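Local coordinates for protein SAM-dependent O-methyltransferase (Thermotoga maritima, PDB 1O54) that probably catalyses the S-adenosylmethionine-dependent N1-methylation of adenosine 58 in tRNA, working as a homotetramer built from two dimers, at residues D32-D43 and T48-F59. Numbering follows the deposited sequence. Where two conformers were deposited one is given.
Sequences DESEFLVDLEKD and THLGIIDLNEVF
Asn56 and Asp43 meet through paired hydrogen bonds, an instance of one amide side chain satisfying both backbone and side chain of a residue in the loop opposite. Asn56 OD1 takes the Asp43 backbone N at 2.9 Å, the donor standing above the carbonyl plane, while Asn56 ND2 gives a nearly straight bond (175°) to Asp43 OD1 at 3.0 Å, on its anti side but tilted out of the carboxylate plane, with amide and carboxylate planes almost perpendicular. An alanine here would remove both bonds and is likely to leave the Asp43 backbone N and carboxylate without these mates. Beside this pair, Phe59 presents its ring edge to the Glu41 backbone, and Lys42 CG lies 3.8 Å from Phe59 CE1. Leu40, with CG beside its backbone N (chi1 -79°), sends CD2 to Val58 CG1 at 3.7 Å. At the far end, Thr48 CG2 sits over one face of the Phe36 ring, a CH-pi contact, and His49 NE2 donates in its ring plane to the syn lone pair of Asp32 OD2 at 3.1 Å; the Ser34 backbone N donates to Asp32 OD1, an Asx turn. The contact thus packs strand 35-39, outermost within this chain in an antiparallel sheet beside 25-30, against the 45-48/51-54 hairpin and the weakly bonded helical turn about 55-58, with Val38 reaching Leu46 and Val26.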
ATOM      1  N   ASP A  32      23.932   2.296  17.175  1.00 46.67           N
ATOM      2  CA  ASP A  32      23.042   1.138  16.937  1.00 46.61           C
ATOM      3  C   ASP A  32      21.568   1.549  16.913  1.00 47.04           C
ATOM      4  O   ASP A  32      20.661   0.703  17.023  1.00 47.72           O
ATOM      5  CB  ASP A  32      23.292   0.033  17.986  1.00 46.67           C
ATOM      6  CG  ASP A  32      22.759   0.391  19.363  1.00 46.87           C
ATOM      7  OD1 ASP A  32      22.451   1.577  19.603  1.00 45.23           O
ATOM      8  OD2 ASP A  32      22.610  -0.444  20.276  1.00 45.87           O
ATOM      9  N   GLU A  33      21.338   2.859  16.803  1.00 46.53           N
ATOM     10  CA  GLU A  33      20.015   3.432  16.692  1.00 46.11           C
ATOM     11  C   GLU A  33      19.167   3.383  17.972  1.00 44.34           C
ATOM     12  O   GLU A  33      18.016   3.791  17.946  1.00 44.67           O
ATOM     13  CB  GLU A  33      19.259   2.818  15.504  1.00 47.48           C
ATOM     14  CG  GLU A  33      20.064   2.745  14.207  1.00 51.31           C
ATOM     15  CD  GLU A  33      19.765   3.879  13.246  1.00 57.32           C
ATOM     16  OE1 GLU A  33      19.906   5.079  13.638  1.00 60.35           O
ATOM     17  OE2 GLU A  33      19.386   3.567  12.084  1.00 60.60           O
ATOM     18  N   SER A  34      19.718   2.952  19.108  1.00 42.17           N
ATOM     19  CA  SER A  34      18.961   3.083  20.357  1.00 40.79           C
ATOM     20  C   SER A  34      18.869   4.571  20.687  1.00 39.31           C
ATOM     21  O   SER A  34      19.778   5.339  20.348  1.00 38.05           O
ATOM     22  CB  SER A  34      19.614   2.301  21.489  1.00 41.44           C
ATOM     23  OG  SER A  34      21.002   2.474  21.462  1.00 42.76           O
ATOM     24  N   GLU A  35      17.749   4.982  21.269  1.00 37.90           N
ATOM     25  CA  GLU A  35      17.568   6.364  21.683  1.00 37.77           C
ATOM     26  C   GLU A  35      16.984   6.422  23.097  1.00 37.40           C
ATOM     27  O   GLU A  35      16.133   5.606  23.461  1.00 38.36           O
ATOM     28  CB  GLU A  35      16.646   7.115  20.717  0.65 38.37           C
ATOM     29  CG  GLU A  35      16.650   6.633  19.268  0.65 40.72           C
ATOM     30  CD  GLU A  35      17.446   7.514  18.317  0.65 43.34           C
ATOM     31  OE1 GLU A  35      18.443   7.026  17.745  0.65 46.82           O
ATOM     32  OE2 GLU A  35      17.067   8.683  18.109  0.65 45.08           O
ATOM     33  N   PHE A  36      17.453   7.362  23.900  1.00 35.46           N
ATOM     34  CA  PHE A  36      17.010   7.466  25.284  1.00 35.18           C
ATOM     35  C   PHE A  36      16.518   8.865  25.538  1.00 34.65           C
ATOM     36  O   PHE A  36      17.298   9.807  25.378  1.00 34.47           O
ATOM     37  CB  PHE A  36      18.163   7.152  26.225  1.00 35.23           C
ATOM     38  CG  PHE A  36      18.811   5.846  25.951  1.00 35.67           C
ATOM     39  CD1 PHE A  36      18.255   4.671  26.438  1.00 38.75           C
ATOM     40  CD2 PHE A  36      19.976   5.781  25.232  1.00 36.49           C
ATOM     41  CE1 PHE A  36      18.853   3.452  26.186  1.00 38.46           C
ATOM     42  CE2 PHE A  36      20.575   4.574  24.963  1.00 37.97           C
ATOM     43  CZ  PHE A  36      20.012   3.399  25.444  1.00 38.53           C
ATOM     44  N   LEU A  37      15.238   8.995  25.892  1.00 34.52           N
ATOM     45  CA  LEU A  37      14.632  10.272  26.217  1.00 35.75           C
ATOM     46  C   LEU A  37      14.653  10.396  27.722  1.00 37.02           C
ATOM     47  O   LEU A  37      14.056   9.562  28.428  1.00 37.64           O
ATOM     48  CB  LEU A  37      13.185  10.346  25.691  1.00 36.67           C
ATOM     49  CG  LEU A  37      12.825  11.568  24.847  1.00 40.37           C
ATOM     50  CD1 LEU A  37      11.473  11.366  24.213  1.00 42.81           C
ATOM     51  CD2 LEU A  37      12.814  12.839  25.660  1.00 43.44           C
ATOM     52  N   VAL A  38      15.348  11.414  28.220  1.00 36.42           N
ATOM     53  CA  VAL A  38      15.508  11.588  29.661  1.00 37.35           C
ATOM     54  C   VAL A  38      15.408  13.035  30.110  1.00 36.86           C
ATOM     55  O   VAL A  38      15.680  13.974  29.347  1.00 36.22           O
ATOM     56  CB  VAL A  38      16.852  11.024  30.127  1.00 37.53           C
ATOM     57  CG1 VAL A  38      16.955   9.566  29.785  1.00 39.21           C
ATOM     58  CG2 VAL A  38      18.007  11.777  29.497  1.00 38.14           C
ATOM     59  N   ASP A  39      15.019  13.192  31.370  1.00 37.16           N
ATOM     60  CA  ASP A  39      15.035  14.478  32.053  1.00 37.66           C
ATOM     61  C   ASP A  39      16.436  14.712  32.578  1.00 36.59           C
ATOM     62  O   ASP A  39      16.983  13.875  33.303  1.00 35.39           O
ATOM     63  CB  ASP A  39      14.071  14.479  33.238  1.00 39.00           C
ATOM     64  CG  ASP A  39      12.706  13.991  32.859  1.00 42.59           C
ATOM     65  OD1 ASP A  39      12.108  14.586  31.938  1.00 46.95           O
ATOM     66  OD2 ASP A  39      12.172  13.003  33.425  1.00 48.82           O
ATOM     67  N   LEU A  40      17.009  15.856  32.237  1.00 36.01           N
ATOM     68  CA  LEU A  40      18.333  16.208  32.712  1.00 36.20           C
ATOM     69  C   LEU A  40      18.271  16.644  34.164  1.00 36.82           C
ATOM     70  O   LEU A  40      17.556  17.563  34.518  1.00 36.96           O
ATOM     71  CB  LEU A  40      18.928  17.344  31.885  1.00 36.63           C
ATOM     72  CG  LEU A  40      19.514  16.975  30.534  1.00 38.02           C
ATOM     73  CD1 LEU A  40      20.111  18.249  29.953  1.00 39.45           C
ATOM     74  CD2 LEU A  40      20.597  15.885  30.680  1.00 39.09           C
ATOM     75  N   GLU A  41      19.030  15.972  34.999  1.00 37.63           N
ATOM     76  CA  GLU A  41      19.145  16.365  36.383  1.00 38.60           C
ATOM     77  C   GLU A  41      20.582  16.124  36.818  1.00 38.62           C
ATOM     78  O   GLU A  41      21.225  15.164  36.379  1.00 37.98           O
ATOM     79  CB  GLU A  41      18.135  15.596  37.244  1.00 39.44           C
ATOM     80  CG  GLU A  41      16.657  15.771  36.856  1.00 41.92           C
ATOM     81  CD  GLU A  41      16.089  17.193  37.045  1.00 45.75           C
ATOM     82  OE1 GLU A  41      16.751  18.071  37.662  1.00 48.95           O
ATOM     83  OE2 GLU A  41      14.949  17.439  36.565  1.00 49.19           O
ATOM     84  N   LYS A  42      21.087  17.024  37.654  1.00 39.20           N
ATOM     85  CA  LYS A  42      22.461  16.950  38.149  1.00 39.94           C
ATOM     86  C   LYS A  42      22.668  15.650  38.899  1.00 39.89           C
ATOM     87  O   LYS A  42      21.770  15.203  39.597  1.00 40.65           O
ATOM     88  CB  LYS A  42      22.779  18.176  39.026  1.00 40.32           C
ATOM     89  CG  LYS A  42      23.061  19.460  38.202  1.00 42.89           C
ATOM     90  CD  LYS A  42      22.427  20.742  38.779  1.00 45.69           C
ATOM     91  CE  LYS A  42      23.209  21.275  39.966  1.00 47.72           C
ATOM     92  NZ  LYS A  42      22.719  22.613  40.432  1.00 49.56           N
ATOM     93  N   ASP A  43      23.815  15.016  38.682  1.00 39.74           N
ATOM     94  CA  ASP A  43      24.211  13.793  39.396  1.00 40.56           C
ATOM     95  C   ASP A  43      23.379  12.546  39.093  1.00 40.63           C
ATOM     96  O   ASP A  43      23.446  11.562  39.832  1.00 40.79           O
ATOM     97  CB  ASP A  43      24.256  14.045  40.913  1.00 40.51           C
ATOM     98  CG  ASP A  43      25.188  15.187  41.283  1.00 41.62           C
ATOM     99  OD1 ASP A  43      26.314  15.249  40.726  1.00 41.86           O
ATOM    100  OD2 ASP A  43      24.891  16.050  42.140  1.00 44.43           O
ATOM    101  N   THR A  48      22.702   1.772  30.654  1.00 43.97           N
ATOM    102  CA  THR A  48      22.180   1.211  29.412  1.00 43.30           C
ATOM    103  C   THR A  48      23.024   0.044  28.937  1.00 43.08           C
ATOM    104  O   THR A  48      24.133  -0.168  29.415  1.00 42.59           O
ATOM    105  CB  THR A  48      22.182   2.270  28.290  1.00 43.08           C
ATOM    106  OG1 THR A  48      23.521   2.479  27.820  1.00 41.37           O
ATOM    107  CG2 THR A  48      21.728   3.630  28.801  1.00 43.16           C
ATOM    108  N   HIS A  49      22.498  -0.659  27.936  1.00 42.80           N
ATOM    109  CA  HIS A  49      23.196  -1.779  27.295  1.00 42.57           C
ATOM    110  C   HIS A  49      24.482  -1.340  26.579  1.00 42.28           C
ATOM    111  O   HIS A  49      25.311  -2.188  26.209  1.00 41.72           O
ATOM    112  CB  HIS A  49      22.253  -2.503  26.314  1.00 42.72           C
ATOM    113  CG  HIS A  49      21.869  -1.682  25.126  1.00 42.98           C
ATOM    114  ND1 HIS A  49      20.800  -0.812  25.138  1.00 44.44           N
ATOM    115  CD2 HIS A  49      22.417  -1.591  23.891  1.00 44.61           C
ATOM    116  CE1 HIS A  49      20.704  -0.220  23.960  1.00 44.62           C
ATOM    117  NE2 HIS A  49      21.671  -0.678  23.183  1.00 44.81           N
ATOM    118  N   LEU A  50      24.641  -0.022  26.388  1.00 40.79           N
ATOM    119  CA  LEU A  50      25.859   0.555  25.823  1.00 40.42           C
ATOM    120  C   LEU A  50      26.795   1.144  26.889  1.00 39.57           C
ATOM    121  O   LEU A  50      27.887   1.634  26.576  1.00 38.71           O
ATOM    122  CB  LEU A  50      25.495   1.642  24.795  1.00 40.45           C
ATOM    123  CG  LEU A  50      24.672   1.171  23.598  1.00 41.60           C
ATOM    124  CD1 LEU A  50      24.429   2.320  22.603  1.00 43.25           C
ATOM    125  CD2 LEU A  50      25.349  -0.001  22.902  1.00 42.73           C
ATOM    126  N   GLY A  51      26.371   1.084  28.146  1.00 38.75           N
ATOM    127  CA  GLY A  51      27.196   1.537  29.246  1.00 38.35           C
ATOM    128  C   GLY A  51      26.507   2.643  30.005  1.00 37.85           C
ATOM    129  O   GLY A  51      25.324   2.923  29.779  1.00 37.96           O
ATOM    130  N   ILE A  52      27.262   3.275  30.897  1.00 36.62           N
ATOM    131  CA  ILE A  52      26.738   4.311  31.760  1.00 36.53           C
ATOM    132  C   ILE A  52      26.930   5.670  31.108  1.00 35.91           C
ATOM    133  O   ILE A  52      28.013   5.975  30.616  1.00 35.28           O
ATOM    134  CB  ILE A  52      27.474   4.301  33.128  1.00 36.63           C
ATOM    135  CG1 ILE A  52      27.256   2.951  33.816  1.00 37.79           C
ATOM    136  CG2 ILE A  52      26.970   5.463  34.004  1.00 36.86           C
ATOM    137  CD1 ILE A  52      28.086   2.740  35.032  1.00 38.60           C
ATOM    138  N   ILE A  53      25.875   6.477  31.135  1.00 35.87           N
ATOM    139  CA  ILE A  53      25.938   7.861  30.665  1.00 35.31           C
ATOM    140  C   ILE A  53      25.843   8.772  31.892  1.00 34.62           C
ATOM    141  O   ILE A  53      24.885   8.723  32.644  1.00 33.60           O
ATOM    142  CB  ILE A  53      24.810   8.159  29.668  1.00 36.08           C
ATOM    143  CG1 ILE A  53      24.824   7.131  28.531  1.00 36.58           C
ATOM    144  CG2 ILE A  53      24.975   9.562  29.117  1.00 36.38           C
ATOM    145  CD1 ILE A  53      23.508   6.973  27.818  1.00 37.86           C
ATOM    146  N   ASP A  54      26.867   9.591  32.082  1.00 33.49           N
ATOM    147  CA  ASP A  54      26.880  10.581  33.143  1.00 33.66           C
ATOM    148  C   ASP A  54      26.206  11.880  32.677  1.00 33.22           C
ATOM    149  O   ASP A  54      26.772  12.616  31.872  1.00 33.29           O
ATOM    150  CB  ASP A  54      28.341  10.844  33.525  1.00 33.59           C
ATOM    151  CG  ASP A  54      28.485  11.810  34.674  1.00 34.78           C
ATOM    152  OD1 ASP A  54      27.452  12.281  35.199  1.00 38.39           O
ATOM    153  OD2 ASP A  54      29.597  12.136  35.142  1.00 39.78           O
ATOM    154  N   LEU A  55      25.004  12.163  33.173  1.00 32.90           N
ATOM    155  CA  LEU A  55      24.251  13.331  32.685  1.00 33.25           C
ATOM    156  C   LEU A  55      24.904  14.667  33.050  1.00 33.24           C
ATOM    157  O   LEU A  55      24.709  15.651  32.348  1.00 32.91           O
ATOM    158  CB  LEU A  55      22.802  13.302  33.175  1.00 33.21           C
ATOM    159  CG  LEU A  55      21.975  12.095  32.712  1.00 34.36           C
ATOM    160  CD1 LEU A  55      20.515  12.233  33.169  1.00 35.77           C
ATOM    161  CD2 LEU A  55      22.020  11.920  31.216  1.00 34.18           C
ATOM    162  N   ASN A  56      25.697  14.705  34.115  1.00 33.57           N
ATOM    163  CA  ASN A  56      26.530  15.893  34.387  1.00 33.70           C
ATOM    164  C   ASN A  56      27.317  16.386  33.173  1.00 33.71           C
ATOM    165  O   ASN A  56      27.444  17.596  32.957  1.00 33.53           O
ATOM    166  CB  ASN A  56      27.494  15.638  35.552  1.00 33.90           C
ATOM    167  CG  ASN A  56      26.812  15.761  36.892  1.00 33.97           C
ATOM    168  OD1 ASN A  56      25.748  16.370  36.996  1.00 35.02           O
ATOM    169  ND2 ASN A  56      27.425  15.191  37.931  1.00 33.87           N
ATOM    170  N   GLU A  57      27.824  15.447  32.377  1.00 34.17           N
ATOM    171  CA  GLU A  57      28.551  15.773  31.144  1.00 34.06           C
ATOM    172  C   GLU A  57      27.700  16.517  30.147  1.00 32.17           C
ATOM    173  O   GLU A  57      28.198  17.361  29.415  1.00 30.99           O
ATOM    174  CB  GLU A  57      29.083  14.504  30.461  1.00 35.07           C
ATOM    175  CG  GLU A  57      30.065  13.691  31.287  1.00 38.48           C
ATOM    176  CD  GLU A  57      30.796  12.641  30.453  1.00 44.05           C
ATOM    177  OE1 GLU A  57      31.266  12.980  29.343  1.00 48.39           O
ATOM    178  OE2 GLU A  57      30.920  11.481  30.908  1.00 48.53           O
ATOM    179  N   VAL A  58      26.410  16.179  30.086  1.00 30.49           N
ATOM    180  CA  VAL A  58      25.519  16.806  29.153  1.00 28.94           C
ATOM    181  C   VAL A  58      25.417  18.309  29.387  1.00 28.35           C
ATOM    182  O   VAL A  58      25.335  19.066  28.424  1.00 26.96           O
ATOM    183  CB  VAL A  58      24.111  16.148  29.168  1.00 29.65           C
ATOM    184  CG1 VAL A  58      23.198  16.863  28.231  1.00 27.31           C
ATOM    185  CG2 VAL A  58      24.234  14.671  28.791  1.00 30.76           C
ATOM    186  N   PHE A  59      25.460  18.743  30.653  1.00 27.86           N
ATOM    187  CA  PHE A  59      25.398  20.182  30.946  1.00 28.23           C
ATOM    188  C   PHE A  59      26.611  20.956  30.394  1.00 28.46           C
ATOM    189  O   PHE A  59      26.551  22.184  30.251  1.00 29.48           O
ATOM    190  CB  PHE A  59      25.292  20.458  32.437  1.00 27.83           C
ATOM    191  CG  PHE A  59      24.068  19.885  33.079  1.00 27.96           C
ATOM    192  CD1 PHE A  59      24.169  18.826  33.950  1.00 29.26           C
ATOM    193  CD2 PHE A  59      22.817  20.400  32.804  1.00 31.73           C
ATOM    194  CE1 PHE A  59      23.033  18.280  34.560  1.00 29.89           C
ATOM    195  CE2 PHE A  59      21.665  19.844  33.406  1.00 32.54           C
ATOM    196  CZ  PHE A  59      21.795  18.791  34.299  1.00 30.96           C
TER